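Local coordinates for protein putative phosphomannomutase (Thermus thermophilus, PDB 1TUO) that probably catalyses the magnesium-dependent shift of a phosphate group within a sugar phosphate, as a member of the phosphohexose mutase family, at residues Arg20-Arg25 against Pro113-Val118; Asp56-Ala61 against Leu106-Asn111; Pro11-Thr16 against Ala135-Val140; Phe27-Leu32 against Asp62-Ala67. One frame throughout, in Å; residues are numbered along the deposited sequence.

Contact 1 of 4, residues Arg20-Arg25 against Pro113-Val118; sequences RGVIAR and PQYLGV
Strand 20-22 runs antiparallel to strand 115-118, the two short axes approaching to 4.7 Å at 152° between their directions. The pairing adds strand 19-22 to the mixed sheet of the first alpha/beta/alpha domain of the phosphohexomutase fold, along strand 115-122. Gly21 and Leu116 form a hydrogen-bonded pair, each backbone N giving its proton to the other residue's O at 3.0 Å (Gly21 N to Leu116 O, Leu116 N to Gly21 O). The non-hydrogen-bonded pairs Arg20-Gly117 and Val22-Tyr115 flank it, and at the first of these the backbones close to 4.0 Å between the CA atoms of Arg20 and Gly117. Beyond the strand ends, Ile23 N donates to Gln114 O at 2.8 Å in an almost straight bond (171°). All three donors lie nearly along the axis of the carbonyl they meet.

The Tyr115 ring is met by two side chains from the first strand, Val22 and Arg20. Val22 brings its CG2 branch to 3.6 Å from Tyr115 CE2, an off-centre CH-pi contact. Arg20, its chain bent at the third torsion, sets NH2 above one face of the ring near the rim; guanidinium and ring planes stand 76° apart, so the group comes edge-on. On the side where Leu116 turns inward to Phe64 of helix 61-75, Ile23 folds back over the second strand. Its CG1, anti to its own carbonyl carbon, rests 3.7 Å from Leu116 CB, while CD1 reaches on to 3.9 Å from Pro113 O.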
# COMPACT_ATOMS: atom_id res chain seq x y z
N ARG A 20 12.41 -3.57 -10.74
CA ARG A 20 12.65 -2.24 -10.22
C ARG A 20 14.11 -1.91 -10.48
O ARG A 20 14.94 -2.81 -10.58
CB ARG A 20 12.36 -2.18 -8.72
CG ARG A 20 12.44 -0.79 -8.12
CD ARG A 20 12.42 -0.82 -6.60
NE ARG A 20 13.61 -1.47 -6.05
CZ ARG A 20 13.87 -1.57 -4.75
NH1 ARG A 20 13.31 -2.45 -3.93
NH2 ARG A 20 14.53 -0.53 -4.25
N GLY A 21 14.41 -0.63 -10.61
CA GLY A 21 15.78 -0.23 -10.83
C GLY A 21 15.89 1.28 -10.81
O GLY A 21 14.88 1.97 -10.69
N VAL A 22 17.11 1.78 -10.89
CA VAL A 22 17.33 3.21 -10.91
C VAL A 22 17.18 3.68 -12.35
O VAL A 22 17.73 3.08 -13.27
CB VAL A 22 18.74 3.56 -10.37
CG1 VAL A 22 19.07 5.03 -10.66
CG2 VAL A 22 18.78 3.28 -8.88
N ILE A 23 16.43 4.76 -12.53
CA ILE A 23 16.18 5.34 -13.84
C ILE A 23 17.50 5.64 -14.56
O ILE A 23 18.40 6.24 -13.97
CB ILE A 23 15.35 6.63 -13.68
CG1 ILE A 23 13.95 6.26 -13.17
CG2 ILE A 23 15.28 7.40 -14.99
CD1 ILE A 23 13.17 7.40 -12.53
N ALA A 24 17.60 5.20 -15.81
CA ALA A 24 18.80 5.41 -16.63
C ALA A 24 19.99 4.51 -16.28
O ALA A 24 21.02 4.58 -16.94
CB ALA A 24 19.22 6.89 -16.61
N ARG A 25 19.86 3.70 -15.23
CA ARG A 25 20.94 2.78 -14.88
C ARG A 25 20.41 1.40 -15.28
O ARG A 25 20.62 0.97 -16.42
CB ARG A 25 21.25 2.82 -13.38
CG ARG A 25 22.44 1.94 -12.99
CD ARG A 25 22.87 2.18 -11.55
NE ARG A 25 23.54 3.47 -11.41
CZ ARG A 25 23.39 4.28 -10.36
NH1 ARG A 25 22.60 3.94 -9.36
NH2 ARG A 25 24.04 5.44 -10.32
N PRO A 113 12.98 8.96 -5.27
CA PRO A 113 12.73 9.49 -6.62
C PRO A 113 13.47 8.86 -7.80
O PRO A 113 12.91 8.77 -8.90
CB PRO A 113 13.09 10.97 -6.47
CG PRO A 113 12.80 11.26 -5.06
CD PRO A 113 13.32 10.05 -4.34
N GLN A 114 14.71 8.44 -7.59
CA GLN A 114 15.50 7.87 -8.68
C GLN A 114 15.05 6.49 -9.15
O GLN A 114 15.50 6.02 -10.18
CB GLN A 114 16.99 7.80 -8.30
CG GLN A 114 17.29 6.89 -7.13
CD GLN A 114 17.22 7.61 -5.79
OE1 GLN A 114 16.41 8.51 -5.60
NE2 GLN A 114 18.08 7.20 -4.86
N TYR A 115 14.15 5.86 -8.40
CA TYR A 115 13.67 4.53 -8.78
C TYR A 115 12.38 4.50 -9.57
O TYR A 115 11.53 5.37 -9.42
CB TYR A 115 13.45 3.65 -7.54
CG TYR A 115 14.69 3.34 -6.76
CD1 TYR A 115 15.10 4.16 -5.71
CD2 TYR A 115 15.46 2.21 -7.06
CE1 TYR A 115 16.25 3.87 -4.98
CE2 TYR A 115 16.61 1.92 -6.34
CZ TYR A 115 17.00 2.75 -5.31
OH TYR A 115 18.14 2.45 -4.59
N LEU A 116 12.26 3.48 -10.41
CA LEU A 116 11.04 3.27 -11.17
C LEU A 116 10.97 1.75 -11.33
O LEU A 116 11.93 1.04 -11.05
CB LEU A 116 11.10 3.99 -12.53
CG LEU A 116 9.78 4.26 -13.27
CD1 LEU A 116 8.60 4.37 -12.31
CD2 LEU A 116 9.92 5.54 -14.09
N GLY A 117 9.82 1.25 -11.75
CA GLY A 117 9.70 -0.18 -11.91
C GLY A 117 8.40 -0.49 -12.58
O GLY A 117 7.63 0.42 -12.90
N VAL A 118 8.16 -1.77 -12.82
CA VAL A 118 6.91 -2.19 -13.43
C VAL A 118 6.30 -3.22 -12.50
O VAL A 118 6.95 -4.19 -12.11
CB VAL A 118 7.14 -2.82 -14.82
CG1 VAL A 118 5.78 -3.16 -15.44
CG2 VAL A 118 7.90 -1.85 -15.72

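Contact 2 of 4, residues Asp56-Ala61 against Leu106-Asn111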
# COMPACT_ATOMS: atom_id res chain seq x y z
N ASP A 56 2.71 6.51 -12.47
CA ASP A 56 2.57 7.47 -11.38
C ASP A 56 3.21 8.80 -11.78
O ASP A 56 3.28 9.10 -12.97
CB ASP A 56 3.15 6.92 -10.07
CG ASP A 56 4.62 6.60 -10.14
OD1 ASP A 56 5.11 5.95 -9.19
OD2 ASP A 56 5.30 7.00 -11.11
N THR A 57 3.67 9.59 -10.81
CA THR A 57 4.26 10.89 -11.14
C THR A 57 5.77 10.89 -11.25
O THR A 57 6.38 11.95 -11.42
CB THR A 57 3.89 11.96 -10.08
OG1 THR A 57 4.52 11.63 -8.84
CG2 THR A 57 2.38 12.01 -9.88
N ARG A 58 6.38 9.71 -11.17
CA ARG A 58 7.84 9.64 -11.27
C ARG A 58 8.35 10.14 -12.62
O ARG A 58 7.62 10.12 -13.61
CB ARG A 58 8.30 8.21 -11.00
CG ARG A 58 8.15 7.85 -9.54
CD ARG A 58 8.31 6.37 -9.22
NE ARG A 58 8.02 6.19 -7.80
CZ ARG A 58 8.93 6.31 -6.84
NH1 ARG A 58 10.20 6.58 -7.14
NH2 ARG A 58 8.57 6.22 -5.56
N PHE A 59 9.59 10.62 -12.64
CA PHE A 59 10.17 11.16 -13.86
C PHE A 59 10.15 10.14 -15.00
O PHE A 59 10.60 9.01 -14.84
CB PHE A 59 11.61 11.62 -13.59
CG PHE A 59 12.19 12.48 -14.68
CD1 PHE A 59 11.81 13.81 -14.81
CD2 PHE A 59 13.11 11.95 -15.58
CE1 PHE A 59 12.34 14.61 -15.84
CE2 PHE A 59 13.65 12.74 -16.61
CZ PHE A 59 13.26 14.07 -16.74
N LEU A 60 9.62 10.56 -16.15
CA LEU A 60 9.51 9.71 -17.34
C LEU A 60 8.56 8.52 -17.19
O LEU A 60 8.45 7.71 -18.11
CB LEU A 60 10.89 9.20 -17.77
CG LEU A 60 11.81 10.19 -18.49
CD1 LEU A 60 13.18 9.56 -18.66
CD2 LEU A 60 11.21 10.57 -19.84
N ALA A 61 7.87 8.41 -16.06
CA ALA A 61 6.95 7.27 -15.89
C ALA A 61 5.93 7.28 -17.02
O ALA A 61 5.53 6.22 -17.54
CB ALA A 61 6.25 7.35 -14.54
N LEU A 106 3.56 1.48 -13.99
CA LEU A 106 4.89 2.06 -13.92
C LEU A 106 4.93 2.84 -12.61
O LEU A 106 4.33 3.92 -12.48
CB LEU A 106 5.15 2.99 -15.11
CG LEU A 106 5.68 2.36 -16.40
CD1 LEU A 106 7.11 1.86 -16.18
CD2 LEU A 106 4.77 1.22 -16.86
N THR A 107 5.63 2.28 -11.63
CA THR A 107 5.76 2.91 -10.33
C THR A 107 6.84 2.23 -9.50
O THR A 107 7.22 1.09 -9.78
CB THR A 107 4.42 2.83 -9.54
OG1 THR A 107 4.52 3.58 -8.33
CG2 THR A 107 4.09 1.38 -9.18
N ALA A 108 7.33 2.96 -8.50
CA ALA A 108 8.31 2.45 -7.56
C ALA A 108 7.72 2.76 -6.18
O ALA A 108 8.43 2.86 -5.17
CB ALA A 108 9.67 3.13 -7.75
N SER A 109 6.40 2.95 -6.18
CA SER A 109 5.63 3.17 -4.96
C SER A 109 6.16 4.22 -3.98
O SER A 109 6.11 5.42 -4.25
CB SER A 109 5.46 1.82 -4.26
OG SER A 109 4.54 1.86 -3.17
N HIS A 110 6.68 3.77 -2.85
CA HIS A 110 7.18 4.66 -1.81
C HIS A 110 8.70 4.86 -1.83
O HIS A 110 9.25 5.51 -0.94
CB HIS A 110 6.78 4.09 -0.45
CG HIS A 110 7.39 2.76 -0.17
ND1 HIS A 110 8.60 2.61 0.47
CD2 HIS A 110 6.99 1.51 -0.51
CE1 HIS A 110 8.92 1.33 0.51
NE2 HIS A 110 7.96 0.64 -0.08
N ASN A 111 9.37 4.32 -2.83
CA ASN A 111 10.82 4.43 -2.91
C ASN A 111 11.34 5.81 -3.32
O ASN A 111 10.60 6.65 -3.82
CB ASN A 111 11.37 3.38 -3.87
CG ASN A 111 11.25 1.98 -3.31
OD1 ASN A 111 11.73 1.71 -2.20
ND2 ASN A 111 10.62 1.09 -4.06
O HOH W 1 5.51 6.81 -6.70
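Arg58 carries this contact by gripping the turn at 108-111 with its guanidinium. NH2 donates to two carbonyls lying in the guanidinium plane, Asn111 O at 2.7 Å in a nearly straight bond (169°) and Ser109 O at 2.9 Å. One face of the group is covered by Ala108, whose CB sits over its centre, 3.4 Å from Arg58 CZ. NE forms a salt bridge to Asp56 OD1 at 3.2 Å, weak as a hydrogen bond, and a water bridges NE, Asp56 OD1 and Ser109 O.

Asp56 positions Arg58 through both carboxylate oxygens: OD1 lies in the guanidinium plane at its edge, and OD2 accepts from Arg58 N at 2.9 Å, an Asx turn. OD1 also takes the Thr107 hydroxyl at 2.6 Å. Thr107 OG1 in turn accepts from Ser109 N at 2.9 Å, an ST turn. The sequence TASHNP is consistent with the phosphoserine loop of this family, and Ser109 OG bonds to Asp249 and Asp251.

Further out, Asp56 N donates to Leu106 O, the two loops leaving the neighbouring parallel strands 50-55 and 102-106. Arg58 NH1 reaches Tyr115 O of strand 115-122, and Leu106 packs on Phe64 and Leu68 of helix 61-75.

Contact 3 of 4, residues Pro11-Thr16 against Ala135-Val140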
# COMPACT_ATOMS: atom_id res chain seq x y z
N PRO A 11 21.18 -9.26 -17.21
CA PRO A 11 20.06 -10.12 -16.82
C PRO A 11 19.03 -9.34 -16.01
O PRO A 11 19.38 -8.66 -15.04
CB PRO A 11 20.75 -11.21 -16.00
CG PRO A 11 21.89 -10.48 -15.37
CD PRO A 11 22.42 -9.65 -16.52
N ILE A 12 17.77 -9.43 -16.41
CA ILE A 12 16.69 -8.73 -15.73
C ILE A 12 15.98 -9.63 -14.72
O ILE A 12 15.06 -10.37 -15.09
CB ILE A 12 15.66 -8.20 -16.74
CG1 ILE A 12 16.32 -7.20 -17.69
CG2 ILE A 12 14.50 -7.54 -16.00
CD1 ILE A 12 15.41 -6.71 -18.79
N ARG A 13 16.41 -9.56 -13.47
CA ARG A 13 15.80 -10.38 -12.42
C ARG A 13 14.75 -9.58 -11.65
O ARG A 13 14.99 -8.45 -11.25
CB ARG A 13 16.88 -10.87 -11.44
CG ARG A 13 18.08 -11.52 -12.11
CD ARG A 13 19.02 -12.14 -11.08
NE ARG A 13 20.27 -12.59 -11.68
CZ ARG A 13 20.36 -13.49 -12.66
NH1 ARG A 13 21.54 -13.84 -13.14
NH2 ARG A 13 19.26 -14.05 -13.15
N PHE A 14 13.59 -10.19 -11.44
CA PHE A 14 12.51 -9.53 -10.72
C PHE A 14 12.76 -9.53 -9.22
O PHE A 14 13.61 -10.27 -8.72
CB PHE A 14 11.17 -10.20 -11.02
CG PHE A 14 10.67 -9.98 -12.42
CD1 PHE A 14 9.36 -10.28 -12.75
CD2 PHE A 14 11.52 -9.48 -13.41
CE1 PHE A 14 8.88 -10.09 -14.04
CE2 PHE A 14 11.05 -9.28 -14.71
CZ PHE A 14 9.73 -9.59 -15.02
N GLY A 15 12.02 -8.68 -8.50
CA GLY A 15 12.18 -8.60 -7.06
C GLY A 15 10.85 -8.53 -6.34
O GLY A 15 10.31 -7.44 -6.14
N THR A 16 10.32 -9.68 -5.95
CA THR A 16 9.04 -9.76 -5.26
C THR A 16 8.01 -8.97 -6.06
O THR A 16 7.64 -7.86 -5.70
CB THR A 16 9.14 -9.17 -3.84
OG1 THR A 16 10.12 -9.90 -3.09
CG2 THR A 16 7.79 -9.27 -3.13
N ALA A 135 7.19 -16.80 -14.52
CA ALA A 135 6.94 -17.10 -15.93
C ALA A 135 7.34 -15.94 -16.83
O ALA A 135 7.94 -16.13 -17.89
CB ALA A 135 5.47 -17.44 -16.12
N ILE A 136 7.00 -14.72 -16.41
CA ILE A 136 7.33 -13.54 -17.19
C ILE A 136 8.85 -13.33 -17.20
O ILE A 136 9.44 -13.03 -18.24
CB ILE A 136 6.62 -12.28 -16.60
CG1 ILE A 136 5.10 -12.43 -16.76
CG2 ILE A 136 7.11 -11.03 -17.30
CD1 ILE A 136 4.29 -11.43 -15.94
N GLU A 137 9.48 -13.49 -16.04
CA GLU A 137 10.92 -13.31 -15.92
C GLU A 137 11.67 -14.26 -16.85
O GLU A 137 12.66 -13.88 -17.48
CB GLU A 137 11.36 -13.59 -14.48
CG GLU A 137 12.85 -13.39 -14.23
CD GLU A 137 13.27 -13.87 -12.86
OE1 GLU A 137 14.00 -13.13 -12.17
OE2 GLU A 137 12.87 -14.99 -12.46
N ALA A 138 11.19 -15.49 -16.93
CA ALA A 138 11.82 -16.50 -17.77
C ALA A 138 11.80 -16.14 -19.26
O ALA A 138 12.67 -16.58 -20.02
CB ALA A 138 11.13 -17.85 -17.56
N LEU A 139 10.82 -15.33 -19.66
CA LEU A 139 10.68 -14.94 -21.06
C LEU A 139 11.40 -13.66 -21.49
O LEU A 139 11.26 -13.23 -22.64
CB LEU A 139 9.20 -14.82 -21.41
CG LEU A 139 8.41 -16.12 -21.37
CD1 LEU A 139 6.92 -15.82 -21.46
CD2 LEU A 139 8.85 -17.02 -22.53
N VAL A 140 12.16 -13.05 -20.59
CA VAL A 140 12.88 -11.83 -20.95
C VAL A 140 13.98 -12.16 -21.97
O VAL A 140 14.88 -12.95 -21.68
CB VAL A 140 13.53 -11.17 -19.72
CG1 VAL A 140 14.35 -9.96 -20.15
CG2 VAL A 140 12.44 -10.72 -18.74
O HOH W 2 15.06 -12.56 -16.77
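A mixed apolar and polar packing contact joins the N-terminal loop ahead of strand 19-22 to the C-terminal part of helix 130-138 and the residues just after it, near the periphery of the first alpha/beta/alpha domain. Phe14 and Glu137 form its centre. Glu137 CB sits over one face of the Phe14 ring, 4.0 Å from the centroid and only 3° off the normal, a CH-pi contact squarely over the face. At the ring edge, Phe14 CZ meets the CG2 branch of Ile136 at 3.8 Å.

Glu137 is anti at its first torsion (-178°) and extended beyond CG, which carries the carboxylate past the ring to the loop backbone. There OE1 accepts from Phe14 N at 3.1 Å, the donor standing above the carboxylate plane. A water donates to both Ile12 O and Glu137 O, tying the loop to the helix backbone at Glu137. Farther along, Ile12 CD1 touches Val140 CG1 at 3.7 Å, the two side chains crossing at about a right angle. Ile12 and Phe14 also rest on helix 29-45, through Thr31, Arg34 and Leu35, and Ile136 leans on Tyr39 of that helix.

With an amide N-H on OE1, Arg13 NH2 5.4 Å from that atom, and a long, weak ion pair from Lys134 to OE2, the Glu137 carboxylate is probably held in its charged form.

Contact 4 of 4, residues Phe27-Leu32 against Asp62-Ala67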
# COMPACT_ATOMS: atom_id res chain seq x y z
N PHE A 27 17.06 0.69 -15.01
CA PHE A 27 15.74 0.93 -15.60
C PHE A 27 15.86 1.89 -16.78
O PHE A 27 15.78 3.11 -16.62
CB PHE A 27 14.77 1.50 -14.57
CG PHE A 27 13.33 1.29 -14.93
CD1 PHE A 27 12.69 0.10 -14.60
CD2 PHE A 27 12.63 2.24 -15.66
CE1 PHE A 27 11.37 -0.14 -15.00
CE2 PHE A 27 11.31 2.01 -16.06
CZ PHE A 27 10.68 0.82 -15.73
N THR A 28 16.05 1.33 -17.97
CA THR A 28 16.18 2.11 -19.19
C THR A 28 15.08 1.74 -20.17
O THR A 28 14.35 0.76 -19.96
CB THR A 28 17.53 1.81 -19.88
OG1 THR A 28 17.56 0.42 -20.25
CG2 THR A 28 18.69 2.10 -18.93
N PHE A 29 14.96 2.50 -21.25
CA PHE A 29 13.94 2.17 -22.24
C PHE A 29 14.28 0.82 -22.86
O PHE A 29 13.40 0.04 -23.23
CB PHE A 29 13.84 3.25 -23.31
CG PHE A 29 13.07 4.46 -22.86
CD1 PHE A 29 13.70 5.53 -22.25
CD2 PHE A 29 11.68 4.49 -22.99
CE1 PHE A 29 12.97 6.62 -21.77
CE2 PHE A 29 10.93 5.57 -22.52
CZ PHE A 29 11.58 6.64 -21.91
N ALA A 30 15.58 0.53 -22.96
CA ALA A 30 16.02 -0.74 -23.52
C ALA A 30 15.53 -1.89 -22.63
O ALA A 30 15.04 -2.91 -23.13
CB ALA A 30 17.54 -0.77 -23.61
N THR A 31 15.66 -1.73 -21.32
CA THR A 31 15.20 -2.78 -20.41
C THR A 31 13.68 -2.88 -20.38
O THR A 31 13.10 -3.95 -20.22
CB THR A 31 15.72 -2.45 -19.01
OG1 THR A 31 17.11 -2.76 -18.94
CG2 THR A 31 14.96 -3.28 -17.97
N LEU A 32 13.03 -1.71 -20.49
CA LEU A 32 11.57 -1.67 -20.54
C LEU A 32 11.03 -2.47 -21.74
O LEU A 32 10.05 -3.19 -21.64
CB LEU A 32 11.15 -0.20 -20.65
CG LEU A 32 9.64 0.02 -20.55
CD1 LEU A 32 8.93 -0.20 -21.89
CD2 LEU A 32 8.96 -0.91 -19.55
N ASP A 62 5.49 8.48 -17.40
CA ASP A 62 4.53 8.62 -18.48
C ASP A 62 5.12 8.12 -19.80
O ASP A 62 4.47 7.38 -20.54
CB ASP A 62 4.06 10.09 -18.60
CG ASP A 62 5.20 11.09 -18.77
OD1 ASP A 62 6.39 10.76 -18.59
OD2 ASP A 62 4.88 12.26 -19.08
N ALA A 63 6.36 8.51 -20.08
CA ALA A 63 7.01 8.07 -21.32
C ALA A 63 7.23 6.56 -21.34
O ALA A 63 7.05 5.91 -22.38
CB ALA A 63 8.35 8.80 -21.49
N PHE A 64 7.61 5.99 -20.20
CA PHE A 64 7.82 4.55 -20.12
C PHE A 64 6.50 3.82 -20.33
O PHE A 64 6.45 2.78 -20.99
CB PHE A 64 8.42 4.16 -18.76
CG PHE A 64 9.89 4.46 -18.62
CD1 PHE A 64 10.35 5.34 -17.64
CD2 PHE A 64 10.83 3.84 -19.44
CE1 PHE A 64 11.72 5.58 -17.48
CE2 PHE A 64 12.19 4.08 -19.28
CZ PHE A 64 12.64 4.95 -18.30
N ALA A 65 5.43 4.38 -19.78
CA ALA A 65 4.11 3.77 -19.92
C ALA A 65 3.62 3.80 -21.37
O ALA A 65 3.01 2.84 -21.85
CB ALA A 65 3.10 4.48 -19.01
N ARG A 66 3.88 4.90 -22.06
CA ARG A 66 3.48 5.01 -23.46
C ARG A 66 4.27 3.99 -24.29
O ARG A 66 3.72 3.36 -25.19
CB ARG A 66 3.72 6.43 -23.98
CG ARG A 66 2.80 7.49 -23.39
CD ARG A 66 2.85 8.78 -24.20
NE ARG A 66 4.18 9.39 -24.19
CZ ARG A 66 4.63 10.20 -23.24
NH1 ARG A 66 3.87 10.51 -22.20
NH2 ARG A 66 5.86 10.70 -23.32
N ALA A 67 5.55 3.84 -23.96
CA ALA A 67 6.42 2.91 -24.68
C ALA A 67 5.95 1.47 -24.47
O ALA A 67 5.89 0.68 -25.42
CB ALA A 67 7.86 3.06 -24.20
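Phe27 points the edge of its ring at Phe64. With CG anti to its backbone N (chi1 -158°), the side chain brings CE2 over the centre of the Phe64 ring, and CD2 comes to 3.8 Å from Phe64 CZ. The planes stand 77° apart, giving a T-shaped pair with centroids 4.9 Å from each other. Phe27 also packs on Leu116 and Val118 of strand 115-122, so its ring lies between that strand and Phe64 of helix 61-75.

Thr28 is the N-cap of helix 29-45. Its OG1 accepts from Thr31 N at 3.1 Å, a capping bond that secures the first turn, while its carbonyl carbon abuts the edge of the Phe64 ring.

Phe29 covers the other face of Phe64. The two rings stack face to face, tilted by 24°, with centroids 4.2 Å apart and Phe29 CE2 only 3.5 Å from Phe64 CD2. Phe64 is thus clasped between the edge of Phe27 and the face of Phe29, the heart of a three-ring aromatic cluster. The cluster joins the starts of two helices, 29-45 and 61-75, which pack side by side on one face of the central sheet of an alpha/beta/alpha domain. Farther out, Phe29 CZ lies 3.9 Å from Ala63 CB, and Ala67 CB comes to the ring edge.

One turn into the helix, Leu32 crosses Phe64 obliquely, its CG near Phe64 CD2. The CD1 branch reaches across to Ala67, 4.1 Å from that CB, and touches the Phe64 carbonyl O as well.

How the contacts relate
All four contacts belong to the first alpha/beta/alpha domain. Contact 2 is the buried one, set where strands end in loops, and it depends on charge and hydrogen bonds; contacts 1, 3 and 4 are only partly buried. Contact 1 is chiefly a backbone pairing, contact 4 has no hydrogen bond across it and rests on aromatic rings, and contact 3, at the periphery, combines apolar packing with one hydrogen bond from the backbone to a carboxylate. Strand 115-122 links contacts 1 and 2, through Gly117 O with Thr107 N. Helix 61-75 and the side chains of Leu106 and Leu116 bring contacts 1, 2 and 4 together around Phe64, whereas contact 3 meets contact 4 where Ile12 touches Thr31.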